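Local coordinates for haloperoxidase (Corallina officinalis, PDB 1QHB), which catalyses the vanadate-dependent bromination of organic substrates with bromide and hydrogen peroxide, working as a dodecamer of identical subunits, at residues Val550-Phe553 against Ser554-Phe557; Ala531-Leu534 against Asn535-Ala538; Arg11-Ala14 against Ser15-Arg19. All coordinates share one frame; numbering follows the deposited sequence.

Contact 1: residues Val550-Phe553 against Ser554-Phe557; sequences VHYF and SDQF. With PO4 (phosphate ion), chain G.
His551 and Asp555 meet at the start of helix 553-574, where the imidazole links Asp555 to a phosphate ion. CG of His551 stands anti to the carbonyl carbon (chi1 -89°), carrying the ring to Asp555 and Gln556. CB of His551 lies 3.4 Å from OE1 of Gln556, and this amide oxygen sits over one face of the ring, offset toward the rim beside CG, 3.2 Å from that atom; amide and ring planes are 23° apart. ND1 donates to OD2 of Asp555 at 2.6 Å, in the imidazole plane but on the anti side of the carboxylate and well out of its plane. CD2 of His551 is 3.6 Å from phosphate O1, and CE1 lies between OD2 of Asp555 and phosphate O4. At the tip, NE2 of His551 bonds phosphate O4 at 3.1 Å and, more weakly, O1. The backbone N of Tyr552, the N-cap residue, donates a nearly straight hydrogen bond to OD2 of Asp555 at 3.1 Å, from the opposite face. Ser480 OG also bonds OD2, and Arg404 salt-bridges OD1; NE2 of Gln556 is held by Ala542 and Ser483. The phosphate, also bound by Lys398, Arg406, Ser483, Gly484, His485 and Arg545, occupies the vanadate site, to which His551 belongs. With ND1 committed to Asp555, the ring is fixed in rotation and NE2 faces the anion; with vanadate it probably coordinates vanadium, as in related haloperoxidases.

Contact 2: residues Ala531-Leu534 against Asn535-Ala538; sequences AGEL and NKLA
The first turns of helix 530-548, the helix that farther along carries the vanadate-site residue Arg545, bring Glu533 and Lys536 together in an i to i+3 salt bridge. The two side chains run alongside each other, pointing the same way, and NZ of Lys536 meets OE2 of Glu533 at 2.8 Å on the syn side of the carboxylate. Each chain bends to reach the other: Glu533 turns at its second torsion (-59°), while Lys536 stays extended as far as CD and folds only at the third (-69°), which brings CE to 3.3 Å from OE2 of Glu533. A water donates to OE1 of Glu533 at 2.9 Å and weakly accepts from NZ of Lys536, linking the second carboxylate oxygen to the same ammonium group. Further bonds from Gln239 N to OE1 and from NZ to the carbonyls of Val233 and Pro235 join the pair to the loop alongside, so these buried charges have several polar partners.

The backbone keeps its i to i+4 bonds, Asn535 N to Ala531 O at 2.9 Å and Ala538 N to Leu534 O at 3.0 Å among them. CG of Asn535 rests 3.2 Å from Ala531 O, while its ND2 is hydrogen-bonded to Pro229 O and its OD1 to Lys497 NZ. Leu534 and Leu537 pack on Ala342 of helix 337-349, and Leu534 and Ala538 also meet helix 484-499. The pattern is that of a core alpha-helix in the alpha-helical haloperoxidase fold, with apolar residues packed on neighbouring helices and an intrahelical salt bridge tied to an adjoining loop.

Contact 3: residues Arg11-Ala14 against Ser15-Arg19; sequences RAKA and SFDTR
Ser15 follows Arg11 by one turn at the start of helix 11-28, and its N bonds to Arg11 O at 2.9 Å; CB of Ser15 sits 3.5 Å from Ala12 O. Phe16 continues the pattern with its N bonded to Ala12 O at 3.0 Å. Its ring comes obliquely near the lysine chain, CD2 of Phe16 being 4.3 Å from CD of Lys13.

Asp17 takes part twice. Its N binds Lys13 O at 2.9 Å, and its carboxylate forms with the lysine of the preceding turn a long salt bridge whose hydrogen bond is weak, NZ of Lys13 standing 3.4 Å from OD1 of Asp17. The lysine chain is bent at its second and fourth torsions (57° and 41°), which brings NZ over to the carboxylate. The other carboxylate oxygen, OD2, is hydrogen-bonded to Gln9, just ahead of the helix.

Thr18 grips a single carbonyl with two donors. OG1 of Thr18 lies 2.8 Å from Ala14 O and its N 3.0 Å from the same oxygen, the two arriving from opposite faces of the peptide plane. The hydroxyl can do this because OG1 lies beside the backbone N, anti to the carbonyl carbon (chi1 -61°). Arg19 and Arg11 form salt bridges with Glu573 and Asp138 of a second subunit, and Arg11 also bonds to its Leu130 carbonyl, while a third subunit packs on Ala14 and Thr18. An i to i+4 ion pair and a threonine hydroxyl bonded back to the carbonyl four residues earlier are familiar alpha-helical features, here in an N-terminal helix built into the subunit interfaces of the dodecamer.

How the contacts relate
From the N terminus the chain first forms contact 3, in a helix about 39 Å from the centre of the subunit and packed against two other subunits. More than five hundred residues later it makes contact 2 and then, after the short connection between two successive helices, at the start of the second, contact 1. Each contact is local and closes no long loop; the three follow in series, without nesting or crossing. Contacts 1 and 2 have centres about 17 Å apart and nearest atoms about 7 Å apart. Helix 530-548 leads from contact 2 towards the anion site of contact 1, whereas contact 3, about 42 Å from contact 1 between centres, belongs to the oligomer interface.

Contact 1: residues Val550-Phe553 against Ser554-Phe557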
loop_
_atom_site.group_PDB
_atom_site.type_symbol
_atom_site.label_atom_id
_atom_site.label_comp_id
_atom_site.label_asym_id
_atom_site.label_seq_id
_atom_site.Cartn_x
_atom_site.Cartn_y
_atom_site.Cartn_z
ATOM N N VAL A 550 -48.823 -22.030 -10.026
ATOM C CA VAL A 550 -47.666 -21.374 -10.591
ATOM C C VAL A 550 -46.314 -21.756 -10.033
ATOM O O VAL A 550 -45.285 -21.209 -10.510
ATOM C CB VAL A 550 -47.806 -19.819 -10.586
ATOM C CG1 VAL A 550 -49.085 -19.431 -11.324
ATOM C CG2 VAL A 550 -47.827 -19.256 -9.168
ATOM N N HIS A 551 -46.243 -22.674 -9.092
ATOM C CA HIS A 551 -44.989 -23.170 -8.559
ATOM C C HIS A 551 -45.118 -24.642 -8.158
ATOM O O HIS A 551 -46.239 -25.109 -7.880
ATOM C CB HIS A 551 -44.587 -22.402 -7.269
ATOM C CG HIS A 551 -43.769 -21.195 -7.659
ATOM N ND1 HIS A 551 -42.600 -21.295 -8.369
ATOM C CD2 HIS A 551 -44.035 -19.889 -7.543
ATOM C CE1 HIS A 551 -42.152 -20.071 -8.597
ATOM N NE2 HIS A 551 -43.003 -19.198 -8.130
ATOM N N TYR A 552 -43.992 -25.307 -7.994
ATOM C CA TYR A 552 -43.992 -26.657 -7.441
ATOM C C TYR A 552 -43.549 -26.632 -5.999
ATOM O O TYR A 552 -42.873 -25.648 -5.600
ATOM C CB TYR A 552 -42.934 -27.507 -8.155
ATOM C CG TYR A 552 -42.935 -27.430 -9.663
ATOM C CD1 TYR A 552 -42.256 -26.427 -10.347
ATOM C CD2 TYR A 552 -43.606 -28.409 -10.380
ATOM C CE1 TYR A 552 -42.231 -26.366 -11.725
ATOM C CE2 TYR A 552 -43.564 -28.370 -11.789
ATOM C CZ TYR A 552 -42.891 -27.351 -12.425
ATOM O OH TYR A 552 -42.868 -27.375 -13.801
ATOM N N PHE A 553 -43.756 -27.685 -5.228
ATOM C CA PHE A 553 -43.228 -27.708 -3.841
ATOM C C PHE A 553 -41.761 -27.324 -3.706
ATOM O O PHE A 553 -41.381 -26.528 -2.831
ATOM C CB PHE A 553 -43.450 -29.126 -3.284
ATOM C CG PHE A 553 -43.094 -29.147 -1.800
ATOM C CD1 PHE A 553 -43.993 -28.717 -0.853
ATOM C CD2 PHE A 553 -41.835 -29.589 -1.376
ATOM C CE1 PHE A 553 -43.680 -28.731 0.500
ATOM C CE2 PHE A 553 -41.551 -29.591 -0.058
ATOM C CZ PHE A 553 -42.442 -29.171 0.905
ATOM N N SER A 554 -40.844 -27.890 -4.475
ATOM C CA SER A 554 -39.402 -27.720 -4.387
ATOM C C SER A 554 -38.966 -26.289 -4.657
ATOM O O SER A 554 -38.015 -25.785 -4.024
ATOM C CB SER A 554 -38.656 -28.667 -5.352
ATOM O OG SER A 554 -39.201 -28.465 -6.679
ATOM N N ASP A 555 -39.662 -25.533 -5.485
ATOM C CA ASP A 555 -39.407 -24.153 -5.728
ATOM C C ASP A 555 -39.559 -23.356 -4.417
ATOM O O ASP A 555 -38.802 -22.413 -4.126
ATOM C CB ASP A 555 -40.485 -23.525 -6.655
ATOM C CG ASP A 555 -40.499 -24.033 -8.083
ATOM O OD1 ASP A 555 -39.523 -24.681 -8.582
ATOM O OD2 ASP A 555 -41.526 -23.663 -8.747
ATOM N N GLN A 556 -40.639 -23.655 -3.699
ATOM C CA GLN A 556 -40.969 -22.947 -2.463
ATOM C C GLN A 556 -39.999 -23.255 -1.330
ATOM O O GLN A 556 -39.388 -22.366 -0.705
ATOM C CB GLN A 556 -42.429 -23.257 -2.044
ATOM C CG GLN A 556 -43.452 -22.943 -3.117
ATOM C CD GLN A 556 -43.173 -21.732 -3.961
ATOM O OE1 GLN A 556 -42.312 -21.704 -4.823
ATOM N NE2 GLN A 556 -43.846 -20.617 -3.808
ATOM N N PHE A 557 -39.874 -24.541 -1.039
ATOM C CA PHE A 557 -38.983 -24.925 0.079
ATOM C C PHE A 557 -37.558 -24.430 -0.153
ATOM O O PHE A 557 -36.943 -23.810 0.698
ATOM C CB PHE A 557 -39.050 -26.407 0.374
ATOM C CG PHE A 557 -38.144 -26.825 1.517
ATOM C CD1 PHE A 557 -38.500 -26.552 2.808
ATOM C CD2 PHE A 557 -36.969 -27.503 1.267
ATOM C CE1 PHE A 557 -37.688 -26.944 3.854
ATOM C CE2 PHE A 557 -36.151 -27.887 2.315
ATOM C CZ PHE A 557 -36.506 -27.605 3.636
HETATM P P PO4 G . -43.320 -15.888 -8.080
HETATM O O1 PO4 G . -44.145 -16.621 -9.077
HETATM O O2 PO4 G . -43.725 -16.209 -6.682
HETATM O O3 PO4 G . -43.442 -14.441 -8.325
HETATM O O4 PO4 G . -41.897 -16.349 -8.293
#

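Contact 2: residues Ala531-Leu534 against Asn535-Ala538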
loop_
_atom_site.group_PDB
_atom_site.type_symbol
_atom_site.label_atom_id
_atom_site.label_comp_id
_atom_site.label_asym_id
_atom_site.label_seq_id
_atom_site.Cartn_x
_atom_site.Cartn_y
_atom_site.Cartn_z
ATOM N N ALA A 531 -43.014 -18.081 16.603
ATOM C CA ALA A 531 -42.130 -18.624 15.569
ATOM C C ALA A 531 -42.865 -19.630 14.702
ATOM O O ALA A 531 -42.668 -19.675 13.459
ATOM C CB ALA A 531 -40.890 -19.297 16.147
ATOM N N GLY A 532 -43.614 -20.548 15.331
ATOM C CA GLY A 532 -44.311 -21.553 14.504
ATOM C C GLY A 532 -45.410 -20.924 13.657
ATOM O O GLY A 532 -45.612 -21.382 12.548
ATOM N N GLU A 533 -46.118 -19.873 14.103
ATOM C CA GLU A 533 -47.148 -19.229 13.314
ATOM C C GLU A 533 -46.534 -18.280 12.259
ATOM O O GLU A 533 -47.194 -17.940 11.273
ATOM C CB GLU A 533 -48.122 -18.455 14.212
ATOM C CG GLU A 533 -49.055 -19.368 15.027
ATOM C CD GLU A 533 -49.871 -20.258 14.087
ATOM O OE1 GLU A 533 -50.776 -19.703 13.401
ATOM O OE2 GLU A 533 -49.551 -21.462 14.030
ATOM N N LEU A 534 -45.292 -17.840 12.453
ATOM C CA LEU A 534 -44.621 -17.000 11.430
ATOM C C LEU A 534 -44.101 -17.913 10.344
ATOM O O LEU A 534 -44.248 -17.678 9.136
ATOM C CB LEU A 534 -43.499 -16.166 12.013
ATOM C CG LEU A 534 -43.903 -14.958 12.860
ATOM C CD1 LEU A 534 -42.666 -14.373 13.581
ATOM C CD2 LEU A 534 -44.567 -13.890 12.000
ATOM N N ASN A 535 -43.548 -19.070 10.753
ATOM C CA ASN A 535 -43.130 -20.091 9.809
ATOM C C ASN A 535 -44.354 -20.564 9.038
ATOM O O ASN A 535 -44.346 -20.735 7.818
ATOM C CB ASN A 535 -42.448 -21.311 10.461
ATOM C CG ASN A 535 -41.064 -21.062 11.006
ATOM O OD1 ASN A 535 -40.388 -20.045 10.774
ATOM N ND2 ASN A 535 -40.556 -22.011 11.800
ATOM N N LYS A 536 -45.476 -20.798 9.718
ATOM C CA LYS A 536 -46.722 -21.218 9.029
ATOM C C LYS A 536 -47.166 -20.219 7.960
ATOM O O LYS A 536 -47.627 -20.582 6.876
ATOM C CB LYS A 536 -47.826 -21.390 10.088
ATOM C CG LYS A 536 -49.095 -21.974 9.437
ATOM C CD LYS A 536 -50.220 -22.229 10.416
ATOM C CE LYS A 536 -49.896 -23.374 11.381
ATOM N NZ LYS A 536 -50.797 -23.431 12.566
ATOM N N LEU A 537 -47.116 -18.930 8.299
ATOM C CA LEU A 537 -47.482 -17.843 7.416
ATOM C C LEU A 537 -46.594 -17.811 6.160
ATOM O O LEU A 537 -47.076 -17.704 5.010
ATOM C CB LEU A 537 -47.333 -16.514 8.168
ATOM C CG LEU A 537 -47.652 -15.214 7.400
ATOM C CD1 LEU A 537 -49.110 -15.187 7.005
ATOM C CD2 LEU A 537 -47.334 -13.989 8.251
ATOM N N ALA A 538 -45.290 -17.981 6.352
ATOM C CA ALA A 538 -44.382 -18.124 5.207
ATOM C C ALA A 538 -44.804 -19.279 4.337
ATOM O O ALA A 538 -44.923 -19.156 3.122
ATOM C CB ALA A 538 -42.931 -18.341 5.666
HETATM O O HOH W 1 -53.278 -21.187 13.041
#

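Contact 3: residues Arg11-Ala14 against Ser15-Arg19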
loop_
_atom_site.group_PDB
_atom_site.type_symbol
_atom_site.label_atom_id
_atom_site.label_comp_id
_atom_site.label_asym_id
_atom_site.label_seq_id
_atom_site.Cartn_x
_atom_site.Cartn_y
_atom_site.Cartn_z
ATOM N N ARG A 11 -15.122 11.008 13.012
ATOM C CA ARG A 11 -16.364 10.294 12.798
ATOM C C ARG A 11 -16.505 9.835 11.363
ATOM O O ARG A 11 -16.840 8.673 11.107
ATOM C CB ARG A 11 -17.533 11.259 13.158
ATOM C CG ARG A 11 -18.904 10.711 12.833
ATOM C CD ARG A 11 -19.249 9.524 13.722
ATOM N NE ARG A 11 -20.547 8.977 13.304
ATOM C CZ ARG A 11 -21.328 8.081 13.915
ATOM N NH1 ARG A 11 -21.013 7.562 15.097
ATOM N NH2 ARG A 11 -22.446 7.659 13.373
ATOM N N ALA A 12 -16.202 10.690 10.403
ATOM C CA ALA A 12 -16.299 10.377 8.987
ATOM C C ALA A 12 -15.476 9.147 8.640
ATOM O O ALA A 12 -15.901 8.231 7.963
ATOM C CB ALA A 12 -15.862 11.589 8.149
ATOM N N LYS A 13 -14.252 9.077 9.146
ATOM C CA LYS A 13 -13.350 7.969 8.875
ATOM C C LYS A 13 -13.758 6.663 9.509
ATOM O O LYS A 13 -13.642 5.559 8.951
ATOM C CB LYS A 13 -11.937 8.354 9.337
ATOM C CG LYS A 13 -10.896 7.452 8.725
ATOM C CD LYS A 13 -10.931 7.447 7.199
ATOM C CE LYS A 13 -9.674 6.806 6.631
ATOM N NZ LYS A 13 -9.263 5.592 7.395
ATOM N N ALA A 14 -14.324 6.722 10.718
ATOM C CA ALA A 14 -14.878 5.572 11.404
ATOM C C ALA A 14 -16.096 5.088 10.608
ATOM O O ALA A 14 -16.335 3.880 10.601
ATOM C CB ALA A 14 -15.354 5.942 12.821
ATOM N N SER A 15 -16.907 5.996 10.052
ATOM C CA SER A 15 -18.068 5.548 9.278
ATOM C C SER A 15 -17.581 4.824 8.032
ATOM O O SER A 15 -18.057 3.760 7.696
ATOM C CB SER A 15 -18.924 6.763 8.812
ATOM O OG SER A 15 -19.976 6.266 8.000
ATOM N N PHE A 16 -16.553 5.370 7.345
ATOM C CA PHE A 16 -16.007 4.769 6.141
ATOM C C PHE A 16 -15.464 3.385 6.432
ATOM O O PHE A 16 -15.699 2.428 5.710
ATOM C CB PHE A 16 -14.883 5.646 5.560
ATOM C CG PHE A 16 -14.103 5.021 4.433
ATOM C CD1 PHE A 16 -14.618 4.992 3.158
ATOM C CD2 PHE A 16 -12.840 4.482 4.672
ATOM C CE1 PHE A 16 -13.920 4.422 2.115
ATOM C CE2 PHE A 16 -12.132 3.886 3.628
ATOM C CZ PHE A 16 -12.677 3.818 2.323
ATOM N N ASP A 17 -14.665 3.302 7.493
ATOM C CA ASP A 17 -14.062 2.045 7.941
ATOM C C ASP A 17 -15.103 1.014 8.354
ATOM O O ASP A 17 -14.857 -0.189 8.218
ATOM C CB ASP A 17 -13.120 2.361 9.147
ATOM C CG ASP A 17 -11.796 2.947 8.714
ATOM O OD1 ASP A 17 -11.441 2.967 7.526
ATOM O OD2 ASP A 17 -11.075 3.435 9.613
ATOM N N THR A 18 -16.237 1.425 8.938
ATOM C CA THR A 18 -17.292 0.439 9.272
ATOM C C THR A 18 -17.855 -0.199 8.014
ATOM O O THR A 18 -17.952 -1.445 7.923
ATOM C CB THR A 18 -18.392 1.130 10.099
ATOM O OG1 THR A 18 -17.807 1.620 11.298
ATOM C CG2 THR A 18 -19.495 0.146 10.483
ATOM N N ARG A 19 -18.086 0.612 6.969
ATOM C CA ARG A 19 -18.631 0.152 5.690
ATOM C C ARG A 19 -17.672 -0.776 4.979
ATOM O O ARG A 19 -18.149 -1.732 4.359
ATOM C CB ARG A 19 -18.998 1.358 4.802
ATOM C CG ARG A 19 -20.266 2.067 5.353
ATOM C CD ARG A 19 -20.568 3.392 4.675
ATOM N NE ARG A 19 -21.081 3.171 3.334
ATOM C CZ ARG A 19 -21.851 3.995 2.636
ATOM N NH1 ARG A 19 -22.190 5.152 3.183
ATOM N NH2 ARG A 19 -22.211 3.607 1.436
#